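PDB 2DWU: glutamate racemase from Bacillus anthracis, which belongs to the Asp/Glu/hydantoin racemase family and, in this model, holds D-glutamic acid and a potassium ion within a two-chain alpha/beta assembly. Local coordinates for residues D182-G187 / K200-D205; T153-R158 / P192-Y197; R28-E33 / T221-K226. All coordinates share one frame; numbering follows the deposited sequence. Where two conformers were deposited one is given.

Contact 1: residues D182-G187 / K200-D205; sequences DTLILG and KELGED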
ATOM      1  N   ASP B 182       3.281  -4.925  18.282  1.00  9.05           N
ATOM      2  CA  ASP B 182       2.287  -5.766  17.636  1.00  7.93           C
ATOM      3  C   ASP B 182       2.564  -5.840  16.131  1.00  8.78           C
ATOM      4  O   ASP B 182       1.806  -6.447  15.389  1.00 10.06           O
ATOM      5  CB  ASP B 182       0.841  -5.277  17.905  1.00 11.35           C
ATOM      6  CG  ASP B 182       0.509  -3.937  17.247  1.00 11.37           C
ATOM      7  OD1 ASP B 182       1.374  -3.319  16.587  1.00 11.59           O
ATOM      8  OD2 ASP B 182      -0.662  -3.507  17.414  1.00 11.81           O
ATOM      9  N   THR B 183       3.675  -5.238  15.713  1.00  9.51           N
ATOM     10  CA  THR B 183       4.064  -5.189  14.301  1.00  9.49           C
ATOM     11  C   THR B 183       5.594  -5.264  14.215  1.00  8.79           C
ATOM     12  O   THR B 183       6.276  -4.681  15.043  1.00  9.17           O
ATOM     13  CB  THR B 183       3.573  -3.835  13.704  1.00  9.97           C
ATOM     14  OG1 THR B 183       2.146  -3.741  13.858  1.00 11.79           O
ATOM     15  CG2 THR B 183       3.946  -3.718  12.211  1.00 10.94           C
ATOM     16  N   LEU B 184       6.137  -5.991  13.232  1.00  6.78           N
ATOM     17  CA  LEU B 184       7.587  -6.094  13.069  1.00  6.33           C
ATOM     18  C   LEU B 184       7.917  -5.907  11.594  1.00  6.82           C
ATOM     19  O   LEU B 184       7.401  -6.636  10.746  1.00  7.78           O
ATOM     20  CB  LEU B 184       8.108  -7.478  13.504  1.00  8.77           C
ATOM     21  CG  LEU B 184       9.599  -7.649  13.154  1.00 10.44           C
ATOM     22  CD1 LEU B 184      10.427  -6.865  14.137  1.00 13.12           C
ATOM     23  CD2 LEU B 184       9.989  -9.131  13.156  1.00 13.75           C
ATOM     24  N   ILE B 185       8.762  -4.930  11.298  1.00  6.37           N
ATOM     25  CA  ILE B 185       9.190  -4.700   9.926  1.00  7.14           C
ATOM     26  C   ILE B 185      10.468  -5.491   9.649  1.00  6.43           C
ATOM     27  O   ILE B 185      11.457  -5.378  10.396  1.00  6.90           O
ATOM     28  CB  ILE B 185       9.475  -3.210   9.683  1.00  6.51           C
ATOM     29  CG1 ILE B 185       8.197  -2.388   9.910  1.00  6.27           C
ATOM     30  CG2 ILE B 185      10.035  -3.014   8.232  1.00  7.40           C
ATOM     31  CD1 ILE B 185       8.446  -0.864   9.932  1.00  7.83           C
ATOM     32  N   LEU B 186      10.446  -6.328   8.610  1.00  6.09           N
ATOM     33  CA  LEU B 186      11.653  -7.059   8.214  1.00  5.87           C
ATOM     34  C   LEU B 186      12.486  -6.078   7.373  1.00  8.58           C
ATOM     35  O   LEU B 186      12.363  -6.030   6.135  1.00  9.16           O
ATOM     36  CB  LEU B 186      11.270  -8.279   7.374  1.00  8.10           C
ATOM     37  CG  LEU B 186      10.342  -9.282   8.031  1.00  7.21           C
ATOM     38  CD1 LEU B 186      10.157 -10.510   7.100  1.00  8.61           C
ATOM     39  CD2 LEU B 186      10.937  -9.738   9.378  1.00  9.97           C
ATOM     40  N   GLY B 187      13.328  -5.307   8.064  1.00  7.22           N
ATOM     41  CA  GLY B 187      14.139  -4.277   7.439  1.00  6.88           C
ATOM     42  C   GLY B 187      15.440  -4.706   6.786  1.00  5.76           C
ATOM     43  O   GLY B 187      16.446  -4.008   6.890  1.00  8.05           O
ATOM     44  N   LYS B 200       7.364 -17.886  14.592  1.00 22.98           N
ATOM     45  CA  LYS B 200       7.382 -18.851  15.682  1.00 25.61           C
ATOM     46  C   LYS B 200       7.967 -18.234  16.949  1.00 25.67           C
ATOM     47  O   LYS B 200       7.499 -18.496  18.067  1.00 26.23           O
ATOM     48  CB  LYS B 200       8.209 -20.076  15.276  1.00 28.21           C
ATOM     49  CG  LYS B 200       8.516 -21.039  16.420  1.00 32.61           C
ATOM     50  CD  LYS B 200       7.278 -21.769  16.908  1.00 36.48           C
ATOM     51  CE  LYS B 200       6.833 -22.809  15.898  1.00 38.46           C
ATOM     52  NZ  LYS B 200       6.674 -22.214  14.537  1.00 40.17           N
ATOM     53  N   GLU B 201       8.985 -17.400  16.776  1.00 24.57           N
ATOM     54  CA  GLU B 201       9.648 -16.770  17.902  1.00 23.79           C
ATOM     55  C   GLU B 201       8.848 -15.624  18.539  1.00 23.42           C
ATOM     56  O   GLU B 201       8.838 -15.478  19.758  1.00 24.22           O
ATOM     57  CB  GLU B 201      11.030 -16.267  17.459  1.00 25.20           C
ATOM     58  CG  GLU B 201      11.926 -15.798  18.599  1.00 27.62           C
ATOM     59  CD  GLU B 201      12.387 -16.945  19.515  1.00 29.00           C
ATOM     60  OE1 GLU B 201      12.595 -16.689  20.716  1.00 30.73           O
ATOM     61  OE2 GLU B 201      12.554 -18.089  19.031  1.00 28.83           O
ATOM     62  N   LEU B 202       8.166 -14.822  17.726  1.00 21.56           N
ATOM     63  CA  LEU B 202       7.415 -13.696  18.272  1.00 21.96           C
ATOM     64  C   LEU B 202       5.965 -13.970  18.618  1.00 23.07           C
ATOM     65  O   LEU B 202       5.380 -13.257  19.444  1.00 24.30           O
ATOM     66  CB  LEU B 202       7.494 -12.501  17.321  1.00 21.12           C
ATOM     67  CG  LEU B 202       8.922 -11.973  17.120  1.00 22.83           C
ATOM     68  CD1 LEU B 202       8.893 -10.748  16.213  1.00 22.12           C
ATOM     69  CD2 LEU B 202       9.543 -11.615  18.463  1.00 22.95           C
ATOM     70  N   GLY B 203       5.374 -14.978  17.989  1.00 24.11           N
ATOM     71  CA  GLY B 203       3.989 -15.293  18.285  1.00 25.74           C
ATOM     72  C   GLY B 203       2.978 -14.725  17.311  1.00 26.75           C
ATOM     73  O   GLY B 203       3.294 -13.867  16.485  1.00 25.11           O
ATOM     74  N   GLU B 204       1.748 -15.218  17.435  1.00 29.07           N
ATOM     75  CA  GLU B 204       0.614 -14.837  16.603  1.00 30.80           C
ATOM     76  C   GLU B 204       0.198 -13.379  16.716  1.00 29.51           C
ATOM     77  O   GLU B 204      -0.417 -12.842  15.807  1.00 32.03           O
ATOM     78  CB  GLU B 204      -0.599 -15.695  16.974  1.00 34.58           C
ATOM     79  CG  GLU B 204      -0.373 -17.183  16.847  1.00 40.03           C
ATOM     80  CD  GLU B 204      -0.549 -17.677  15.426  1.00 42.84           C
ATOM     81  OE1 GLU B 204       0.091 -17.106  14.513  1.00 44.22           O
ATOM     82  OE2 GLU B 204      -1.325 -18.640  15.225  1.00 44.00           O
ATOM     83  N   ASP B 205       0.512 -12.741  17.832  1.00 28.09           N
ATOM     84  CA  ASP B 205       0.097 -11.363  18.035  1.00 26.24           C
ATOM     85  C   ASP B 205       0.961 -10.290  17.383  1.00 23.50           C
ATOM     86  O   ASP B 205       0.708  -9.101  17.567  1.00 21.86           O
ATOM     87  CB  ASP B 205      -0.028 -11.080  19.532  1.00 30.98           C
ATOM     88  CG  ASP B 205      -1.071 -11.962  20.203  1.00 35.13           C
ATOM     89  OD1 ASP B 205      -2.204 -12.053  19.670  1.00 37.02           O
ATOM     90  OD2 ASP B 205      -0.761 -12.563  21.258  1.00 37.86           O
TER
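Asp182, which meets Asp205 across the contact, carries the flat group: Thr183 OG1 stands over one face of its carboxylate, 2.9 Å from Asp182 OD1 and 51° out of the plane. Thr111 OG1 bonds the same oxygen, while the backbone nitrogens of Lys112 and Lys113 hold OD2, so both carboxylate oxygens are gripped from outside the contact. With CG lodged between the backbone N and the carbonyl carbon (chi1 68°), the carboxylate turns away from 200-205. What comes near that segment is the backbone carbonyl, Asp182 O lying 3.6 Å from Asp205 O, with Asp182 CB 3.8 Å from the same Asp205 O. The second touch is apolar: Leu184 CD2 lies 3.6 Å from Leu202 CD1, the two side chains crossing at about a right angle. Both residues belong to one beta-alpha-beta unit, strand 183-187, helix 195-202 and strand 207-210, and the backbone of Leu184 hydrogen-bonds to Thr207 and Ile209 in that parallel last strand. The helix ends after Leu202, where Gly203 leaves helical geometry with a positive phi. Leu184 reaches Leu202 because its CG is anti to the backbone N (chi1 172°). Helix 162-177 covers this pair, with Leu176 against Leu184, and Leu173 and Thr177 against Leu202.

Contact 2: residues T153-R158 / P192-Y197; sequences TVVENR and PLLESY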
ATOM      1  N   THR B 153      23.737 -13.387   6.767  1.00 13.45           N
ATOM      2  CA  THR B 153      24.736 -14.418   6.456  1.00 15.27           C
ATOM      3  C   THR B 153      24.125 -15.794   6.671  1.00 13.96           C
ATOM      4  O   THR B 153      24.372 -16.728   5.891  1.00 16.18           O
ATOM      5  CB  THR B 153      25.997 -14.261   7.331  1.00 18.28           C
ATOM      6  OG1 THR B 153      26.493 -12.926   7.204  1.00 24.41           O
ATOM      7  CG2 THR B 153      27.086 -15.218   6.871  1.00 20.77           C
ATOM      8  N   VAL B 154      23.301 -15.924   7.704  1.00 12.70           N
ATOM      9  CA  VAL B 154      22.631 -17.186   7.974  1.00 11.98           C
ATOM     10  C   VAL B 154      21.775 -17.570   6.771  1.00 12.35           C
ATOM     11  O   VAL B 154      21.790 -18.713   6.323  1.00 13.67           O
ATOM     12  CB  VAL B 154      21.743 -17.101   9.263  1.00 13.26           C
ATOM     13  CG1 VAL B 154      20.707 -18.226   9.296  1.00 15.46           C
ATOM     14  CG2 VAL B 154      22.641 -17.202  10.488  1.00 16.34           C
ATOM     15  N   VAL B 155      21.043 -16.603   6.228  1.00 11.96           N
ATOM     16  CA  VAL B 155      20.187 -16.875   5.089  1.00 12.64           C
ATOM     17  C   VAL B 155      20.985 -17.313   3.855  1.00 12.95           C
ATOM     18  O   VAL B 155      20.574 -18.233   3.165  1.00 13.77           O
ATOM     19  CB  VAL B 155      19.325 -15.631   4.748  1.00 12.60           C
ATOM     20  CG1 VAL B 155      18.712 -15.756   3.351  1.00 13.76           C
ATOM     21  CG2 VAL B 155      18.198 -15.516   5.769  1.00 11.63           C
ATOM     22  N   GLU B 156      22.111 -16.664   3.578  1.00 14.64           N
ATOM     23  CA  GLU B 156      22.890 -17.049   2.400  1.00 17.75           C
ATOM     24  C   GLU B 156      23.756 -18.292   2.552  1.00 18.97           C
ATOM     25  O   GLU B 156      24.002 -19.004   1.570  1.00 19.90           O
ATOM     26  CB  GLU B 156      23.798 -15.899   1.969  1.00 20.58           C
ATOM     27  CG  GLU B 156      23.086 -14.832   1.190  1.00 22.64           C
ATOM     28  CD  GLU B 156      24.046 -13.842   0.555  1.00 24.43           C
ATOM     29  OE1 GLU B 156      25.034 -14.287  -0.085  1.00 26.53           O
ATOM     30  OE2 GLU B 156      23.821 -12.617   0.683  1.00 19.67           O
ATOM     31  N   ASN B 157      24.196 -18.581   3.768  1.00 18.21           N
ATOM     32  CA  ASN B 157      25.124 -19.697   3.959  1.00 20.55           C
ATOM     33  C   ASN B 157      24.786 -20.862   4.865  1.00 19.58           C
ATOM     34  O   ASN B 157      25.499 -21.877   4.841  1.00 21.11           O
ATOM     35  CB  ASN B 157      26.460 -19.127   4.436  1.00 21.56           C
ATOM     36  CG  ASN B 157      26.978 -18.044   3.534  1.00 26.47           C
ATOM     37  OD1 ASN B 157      27.358 -16.966   3.993  1.00 29.26           O
ATOM     38  ND2 ASN B 157      26.991 -18.314   2.234  1.00 28.01           N
ATOM     39  N   ARG B 158      23.718 -20.758   5.652  1.00 17.66           N
ATOM     40  CA  ARG B 158      23.407 -21.818   6.606  1.00 17.81           C
ATOM     41  C   ARG B 158      21.919 -22.142   6.644  1.00 17.16           C
ATOM     42  O   ARG B 158      21.453 -22.803   7.576  1.00 17.57           O
ATOM     43  CB  ARG B 158      23.836 -21.365   8.012  1.00 17.70           C
ATOM     44  CG  ARG B 158      25.171 -20.624   8.103  1.00 20.83           C
ATOM     45  CD  ARG B 158      26.350 -21.584   8.065  1.00 19.38           C
ATOM     46  NE  ARG B 158      26.369 -22.483   9.213  1.00 19.30           N
ATOM     47  CZ  ARG B 158      26.911 -22.214  10.397  1.00 17.75           C
ATOM     48  NH1 ARG B 158      26.848 -23.126  11.353  1.00 18.76           N
ATOM     49  NH2 ARG B 158      27.515 -21.054  10.631  1.00 17.04           N
ATOM     50  N   PRO B 192      12.752 -12.126   4.572  1.00  9.85           N
ATOM     51  CA  PRO B 192      11.540 -12.868   4.222  1.00 11.17           C
ATOM     52  C   PRO B 192      11.811 -14.380   4.233  1.00 11.89           C
ATOM     53  O   PRO B 192      10.908 -15.156   4.504  1.00 14.18           O
ATOM     54  CB  PRO B 192      11.212 -12.373   2.814  1.00 11.96           C
ATOM     55  CG  PRO B 192      11.605 -10.914   2.879  1.00 10.12           C
ATOM     56  CD  PRO B 192      12.959 -10.989   3.645  1.00  9.10           C
ATOM     57  N   LEU B 193      13.031 -14.804   3.928  0.50 12.09           N
ATOM     58  CA  LEU B 193      13.283 -16.236   3.931  0.50 12.18           C
ATOM     59  C   LEU B 193      13.208 -16.844   5.326  0.50 12.32           C
ATOM     60  O   LEU B 193      13.067 -18.064   5.477  0.50 13.83           O
ATOM     61  CB  LEU B 193      14.633 -16.542   3.282  0.50 12.70           C
ATOM     62  CG  LEU B 193      14.556 -16.441   1.760  0.50 13.48           C
ATOM     63  CD1 LEU B 193      15.838 -16.999   1.157  0.50 13.40           C
ATOM     64  CD2 LEU B 193      13.347 -17.224   1.251  0.50 15.30           C
ATOM     65  N   LEU B 194      13.264 -15.990   6.342  1.00 11.57           N
ATOM     66  CA  LEU B 194      13.220 -16.460   7.732  1.00 11.92           C
ATOM     67  C   LEU B 194      11.859 -16.236   8.342  1.00 12.57           C
ATOM     68  O   LEU B 194      11.705 -16.422   9.554  1.00 12.35           O
ATOM     69  CB  LEU B 194      14.214 -15.674   8.591  1.00 11.71           C
ATOM     70  CG  LEU B 194      15.680 -15.762   8.215  1.00 12.65           C
ATOM     71  CD1 LEU B 194      16.489 -14.760   9.055  1.00 14.00           C
ATOM     72  CD2 LEU B 194      16.176 -17.187   8.435  1.00 16.34           C
ATOM     73  N   GLU B 195      10.884 -15.840   7.532  1.00 14.69           N
ATOM     74  CA  GLU B 195       9.577 -15.512   8.080  1.00 17.39           C
ATOM     75  C   GLU B 195       8.977 -16.533   9.025  1.00 18.35           C
ATOM     76  O   GLU B 195       8.491 -16.169  10.113  1.00 16.87           O
ATOM     77  CB  GLU B 195       8.571 -15.178   6.979  1.00 20.98           C
ATOM     78  CG  GLU B 195       7.216 -14.804   7.572  1.00 27.22           C
ATOM     79  CD  GLU B 195       6.261 -14.181   6.573  1.00 31.15           C
ATOM     80  OE1 GLU B 195       6.213 -14.641   5.404  1.00 34.91           O
ATOM     81  OE2 GLU B 195       5.540 -13.235   6.967  1.00 33.67           O
ATOM     82  N   SER B 196       9.009 -17.806   8.638  1.00 17.56           N
ATOM     83  CA  SER B 196       8.451 -18.828   9.512  1.00 19.92           C
ATOM     84  C   SER B 196       9.116 -18.891  10.869  1.00 18.02           C
ATOM     85  O   SER B 196       8.434 -19.051  11.886  1.00 19.86           O
ATOM     86  CB  SER B 196       8.532 -20.202   8.855  1.00 20.50           C
ATOM     87  OG  SER B 196       7.707 -20.223   7.712  1.00 28.79           O
ATOM     88  N   TYR B 197      10.439 -18.776  10.892  1.00 16.83           N
ATOM     89  CA  TYR B 197      11.183 -18.841  12.148  1.00 14.78           C
ATOM     90  C   TYR B 197      10.827 -17.670  13.027  1.00 16.00           C
ATOM     91  O   TYR B 197      10.648 -17.808  14.231  1.00 16.82           O
ATOM     92  CB  TYR B 197      12.698 -18.805  11.899  1.00 16.10           C
ATOM     93  CG  TYR B 197      13.247 -20.004  11.173  1.00 17.20           C
ATOM     94  CD1 TYR B 197      13.376 -20.009   9.786  1.00 17.84           C
ATOM     95  CD2 TYR B 197      13.626 -21.142  11.879  1.00 18.18           C
ATOM     96  CE1 TYR B 197      13.880 -21.136   9.121  1.00 18.14           C
ATOM     97  CE2 TYR B 197      14.122 -22.261  11.232  1.00 19.34           C
ATOM     98  CZ  TYR B 197      14.248 -22.253   9.859  1.00 20.46           C
ATOM     99  OH  TYR B 197      14.748 -23.371   9.221  1.00 22.59           O
TER
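Val155 points its two methyls at two successive leucines, and the orientation differs for each. Val155 CG2 lies against the side of Leu194's branch point, 3.5 Å from Leu194 CG, with Leu194 CD2 and CD1 at 3.7 and 3.8 Å, so one methyl meets the branch point and both its arms. The axes of these two side chains are inclined to each other, neither parallel nor perpendicular. The Val155 and Leu193 side chains cross at about a right angle, with Val155 CG1 3.8 Å from Leu193 CD1; that distance is doubtful, since Leu193 was modelled in two conformers. The split follows from the valine torsion: CG1 is anti to the backbone N (chi1 165°) and CG2 anti to the carbonyl carbon, which spreads the branches over both neighbours.

The contact sets the C-terminal turn of helix 151-157 against the 3-10 turn that leads into helix 195-202, with Leu194 at the N-cap position. Trp255 of helix 245-256 touches both Val155 and Leu193, and Leu159 packs on both leucines. The side chain of Val155 lies about 9 Å from the bound D-glutamic acid and also touches His190 of that pocket. The interface itself is wholly apolar, burying 154 Å², so it rests on shape and close packing; a polar bond, Glu156 OE2 to His190 NE2, lies beside it.

Contact 3: residues R28-E33 / T221-K226; sequences RQLPKE and TILQHK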
ATOM      1  N   ARG B  28       5.770 -10.018  -9.560  1.00  8.02           N
ATOM      2  CA  ARG B  28       4.441 -10.518  -9.244  1.00  7.42           C
ATOM      3  C   ARG B  28       3.337  -9.461  -9.285  1.00  8.39           C
ATOM      4  O   ARG B  28       2.270  -9.682  -9.860  1.00  9.77           O
ATOM      5  CB  ARG B  28       4.452 -11.182  -7.864  1.00  8.43           C
ATOM      6  CG  ARG B  28       3.151 -11.903  -7.502  1.00  9.23           C
ATOM      7  CD  ARG B  28       3.266 -12.579  -6.131  1.00 10.45           C
ATOM      8  NE  ARG B  28       3.317 -11.628  -5.024  1.00  9.16           N
ATOM      9  CZ  ARG B  28       2.243 -10.992  -4.556  1.00  6.93           C
ATOM     10  NH1 ARG B  28       1.053 -11.217  -5.098  1.00 10.02           N
ATOM     11  NH2 ARG B  28       2.368 -10.136  -3.554  1.00 10.81           N
ATOM     12  N   GLN B  29       3.571  -8.311  -8.653  1.00  7.40           N
ATOM     13  CA  GLN B  29       2.545  -7.277  -8.572  1.00  6.37           C
ATOM     14  C   GLN B  29       2.495  -6.291  -9.752  1.00  8.65           C
ATOM     15  O   GLN B  29       1.498  -5.616  -9.956  1.00  7.63           O
ATOM     16  CB  GLN B  29       2.736  -6.495  -7.264  1.00  6.39           C
ATOM     17  CG  GLN B  29       2.614  -7.346  -6.014  1.00  6.82           C
ATOM     18  CD  GLN B  29       2.656  -6.484  -4.767  1.00  7.82           C
ATOM     19  OE1 GLN B  29       1.943  -5.485  -4.685  1.00  8.65           O
ATOM     20  NE2 GLN B  29       3.504  -6.851  -3.801  1.00  8.08           N
ATOM     21  N   LEU B  30       3.569  -6.223 -10.533  1.00  7.18           N
ATOM     22  CA  LEU B  30       3.631  -5.344 -11.714  1.00  6.53           C
ATOM     23  C   LEU B  30       4.160  -6.224 -12.851  1.00  6.50           C
ATOM     24  O   LEU B  30       5.256  -5.996 -13.390  1.00  8.28           O
ATOM     25  CB  LEU B  30       4.577  -4.183 -11.443  1.00  7.63           C
ATOM     26  CG  LEU B  30       3.962  -3.086 -10.549  1.00  8.87           C
ATOM     27  CD1 LEU B  30       5.060  -2.205 -10.002  1.00  7.91           C
ATOM     28  CD2 LEU B  30       2.960  -2.264 -11.347  1.00  8.76           C
ATOM     29  N   PRO B  31       3.378  -7.231 -13.227  1.00  7.77           N
ATOM     30  CA  PRO B  31       3.790  -8.157 -14.284  1.00  7.72           C
ATOM     31  C   PRO B  31       4.003  -7.607 -15.665  1.00  8.75           C
ATOM     32  O   PRO B  31       4.492  -8.344 -16.517  1.00 10.49           O
ATOM     33  CB  PRO B  31       2.714  -9.243 -14.251  1.00  8.40           C
ATOM     34  CG  PRO B  31       1.476  -8.467 -13.843  1.00  8.50           C
ATOM     35  CD  PRO B  31       1.999  -7.486 -12.782  1.00  7.56           C
ATOM     36  N   LYS B  32       3.646  -6.358 -15.926  1.00  8.43           N
ATOM     37  CA  LYS B  32       3.906  -5.798 -17.259  1.00  8.08           C
ATOM     38  C   LYS B  32       5.192  -4.963 -17.306  1.00  9.00           C
ATOM     39  O   LYS B  32       5.610  -4.533 -18.376  1.00  9.66           O
ATOM     40  CB  LYS B  32       2.738  -4.931 -17.731  1.00  9.16           C
ATOM     41  CG  LYS B  32       1.419  -5.666 -17.719  1.00  8.79           C
ATOM     42  CD  LYS B  32       0.321  -4.819 -18.262  1.00  9.07           C
ATOM     43  CE  LYS B  32      -1.024  -5.490 -18.081  1.00 11.44           C
ATOM     44  NZ  LYS B  32      -2.109  -4.655 -18.712  1.00 11.38           N
ATOM     45  N   GLU B  33       5.826  -4.743 -16.150  1.00  7.57           N
ATOM     46  CA  GLU B  33       7.065  -3.971 -16.100  1.00  8.55           C
ATOM     47  C   GLU B  33       8.297  -4.844 -16.359  1.00  8.13           C
ATOM     48  O   GLU B  33       8.275  -6.064 -16.124  1.00 10.03           O
ATOM     49  CB  GLU B  33       7.223  -3.312 -14.723  1.00  8.94           C
ATOM     50  CG  GLU B  33       6.091  -2.370 -14.319  1.00 10.08           C
ATOM     51  CD  GLU B  33       5.973  -1.132 -15.195  1.00 11.02           C
ATOM     52  OE1 GLU B  33       6.994  -0.690 -15.769  1.00 12.53           O
ATOM     53  OE2 GLU B  33       4.846  -0.579 -15.309  1.00 10.98           O
ATOM     54  N   THR B 221       1.818   2.199  -6.995  1.00  6.78           N
ATOM     55  CA  THR B 221       1.068   3.390  -6.694  1.00  7.70           C
ATOM     56  C   THR B 221       1.672   4.614  -7.391  1.00  7.16           C
ATOM     57  O   THR B 221       0.962   5.413  -8.014  1.00  7.33           O
ATOM     58  CB  THR B 221       1.069   3.640  -5.159  1.00  7.83           C
ATOM     59  OG1 THR B 221       0.487   2.521  -4.481  1.00  8.16           O
ATOM     60  CG2 THR B 221       0.287   4.915  -4.838  1.00  7.68           C
ATOM     61  N   ILE B 222       2.991   4.746  -7.300  1.00  7.91           N
ATOM     62  CA  ILE B 222       3.666   5.885  -7.877  1.00  8.83           C
ATOM     63  C   ILE B 222       3.680   5.841  -9.396  1.00  8.44           C
ATOM     64  O   ILE B 222       3.450   6.859 -10.049  1.00 11.13           O
ATOM     65  CB  ILE B 222       5.097   6.007  -7.310  1.00  8.62           C
ATOM     66  CG1 ILE B 222       5.020   6.412  -5.831  1.00 10.36           C
ATOM     67  CG2 ILE B 222       5.875   7.128  -8.035  1.00 11.10           C
ATOM     68  CD1 ILE B 222       6.354   6.198  -5.092  1.00 14.73           C
ATOM     69  N   LEU B 223       3.937   4.678  -9.982  1.00  8.79           N
ATOM     70  CA  LEU B 223       3.940   4.617 -11.448  1.00  9.36           C
ATOM     71  C   LEU B 223       2.551   4.974 -11.976  1.00 10.00           C
ATOM     72  O   LEU B 223       2.437   5.688 -12.965  1.00 11.40           O
ATOM     73  CB  LEU B 223       4.312   3.218 -11.949  1.00 10.89           C
ATOM     74  CG  LEU B 223       5.726   2.700 -11.638  1.00 10.33           C
ATOM     75  CD1 LEU B 223       5.857   1.230 -12.133  1.00 10.68           C
ATOM     76  CD2 LEU B 223       6.761   3.618 -12.287  1.00 15.27           C
ATOM     77  N   GLN B 224       1.494   4.493 -11.326  1.00  8.85           N
ATOM     78  CA  GLN B 224       0.170   4.817 -11.844  1.00 10.53           C
ATOM     79  C   GLN B 224      -0.180   6.287 -11.618  1.00 11.82           C
ATOM     80  O   GLN B 224      -0.778   6.927 -12.492  1.00 13.30           O
ATOM     81  CB  GLN B 224      -0.883   3.893 -11.244  1.00 12.49           C
ATOM     82  CG  GLN B 224      -2.272   4.083 -11.881  1.00 14.29           C
ATOM     83  CD  GLN B 224      -3.103   2.833 -11.770  1.00 14.12           C
ATOM     84  OE1 GLN B 224      -3.006   2.098 -10.792  1.00 15.97           O
ATOM     85  NE2 GLN B 224      -3.953   2.590 -12.770  1.00 13.57           N
ATOM     86  N   HIS B 225       0.211   6.830 -10.467  1.00 10.86           N
ATOM     87  CA  HIS B 225      -0.039   8.242 -10.181  1.00 14.60           C
ATOM     88  C   HIS B 225       0.596   9.111 -11.258  1.00 15.19           C
ATOM     89  O   HIS B 225       0.001  10.109 -11.714  1.00 16.77           O
ATOM     90  CB  HIS B 225       0.569   8.601  -8.821  1.00 15.75           C
ATOM     91  CG  HIS B 225       0.675  10.072  -8.582  1.00 19.23           C
ATOM     92  ND1 HIS B 225      -0.427  10.886  -8.456  1.00 21.02           N
ATOM     93  CD2 HIS B 225       1.757  10.885  -8.484  1.00 21.31           C
ATOM     94  CE1 HIS B 225      -0.035  12.134  -8.289  1.00 17.58           C
ATOM     95  NE2 HIS B 225       1.286  12.162  -8.304  1.00 20.82           N
ATOM     96  N   LYS B 226       1.803   8.731 -11.661  1.00 14.34           N
ATOM     97  CA  LYS B 226       2.558   9.464 -12.673  1.00 16.64           C
ATOM     98  C   LYS B 226       2.103   9.164 -14.100  1.00 17.10           C
ATOM     99  O   LYS B 226       2.536   9.835 -15.033  1.00 18.88           O
ATOM    100  CB  LYS B 226       4.040   9.147 -12.535  1.00 17.48           C
ATOM    101  CG  LYS B 226       4.603   9.419 -11.148  1.00 23.51           C
ATOM    102  CD  LYS B 226       5.268  10.750 -11.095  1.00 29.38           C
ATOM    103  CE  LYS B 226       6.487  10.762 -12.006  1.00 31.02           C
ATOM    104  NZ  LYS B 226       7.091  12.109 -12.082  1.00 33.18           N
TER
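Leu30 and Glu33 are the ends of a type I beta turn, closed by Glu33 N bonding to Leu30 O at 3.1 Å, and this turn faces helix 211-226 with Leu30 CA 10.0 Å from Leu223 CA. At that backbone separation, side chains alone bridge the gap, and one methyl does the touching on the helix side: Leu223 CD1. Leu30 CD1 approaches it to 4.1 Å, the two leucine chains running at a slant to each other. The Glu33 and Leu223 side chains approach each other from opposite directions, with Glu33 OE2 3.8 Å and Glu33 CD 3.9 Å from the Leu223 CD1 methyl. The glutamate chain is bent at its second torsion (chi2 -65°), which brings the carboxylate end to that methyl.

The turn links helix 20-29 to strand 35-39 of the six-stranded parallel sheet; Ile10 of strand 9-14 in that sheet touches both Glu33 and Leu223, and Leu30 also packs on Leu219 and Ser220, one turn earlier on the helix. The second subunit lies close by: Lys32 NZ bonds to His135 O, Glu136 O and Thr139 OG1 of that chain, and Gln224 OE1 to Arg105 NH1 of the same neighbour.

A buried carboxylate lying against a methyl needs polar partners elsewhere, and Glu33 has them: OE2 accepts from Ala230 N, and OE1 forms a salt bridge with Lys71 NZ. These two partners would be expected to stabilise the ionised form, while only van der Waals contact joins Glu33 to Leu223.

Followed from the N terminus, the chain first opens contact 3 at 28-33, in the part with the six-stranded sheet, and closes it at 221-226 after 187 residues, setting the turn after helix 20-29 against the C-terminal part of helix 211-226. Contacts 1 and 2 lie within that span. Contact 2 opens at 153-158; contact 1 opens at 182-187 before contact 2 closes at 192-197, and itself closes at 200-205, so the two cross. They share helix 195-202 and meet where Leu186 CD1 lies 4.0 Å from Pro192 N. Both belong to the part built on the four-stranded sheet. Contact 3 is centred 28 Å from each, opposite contact 2 across the chain's centre.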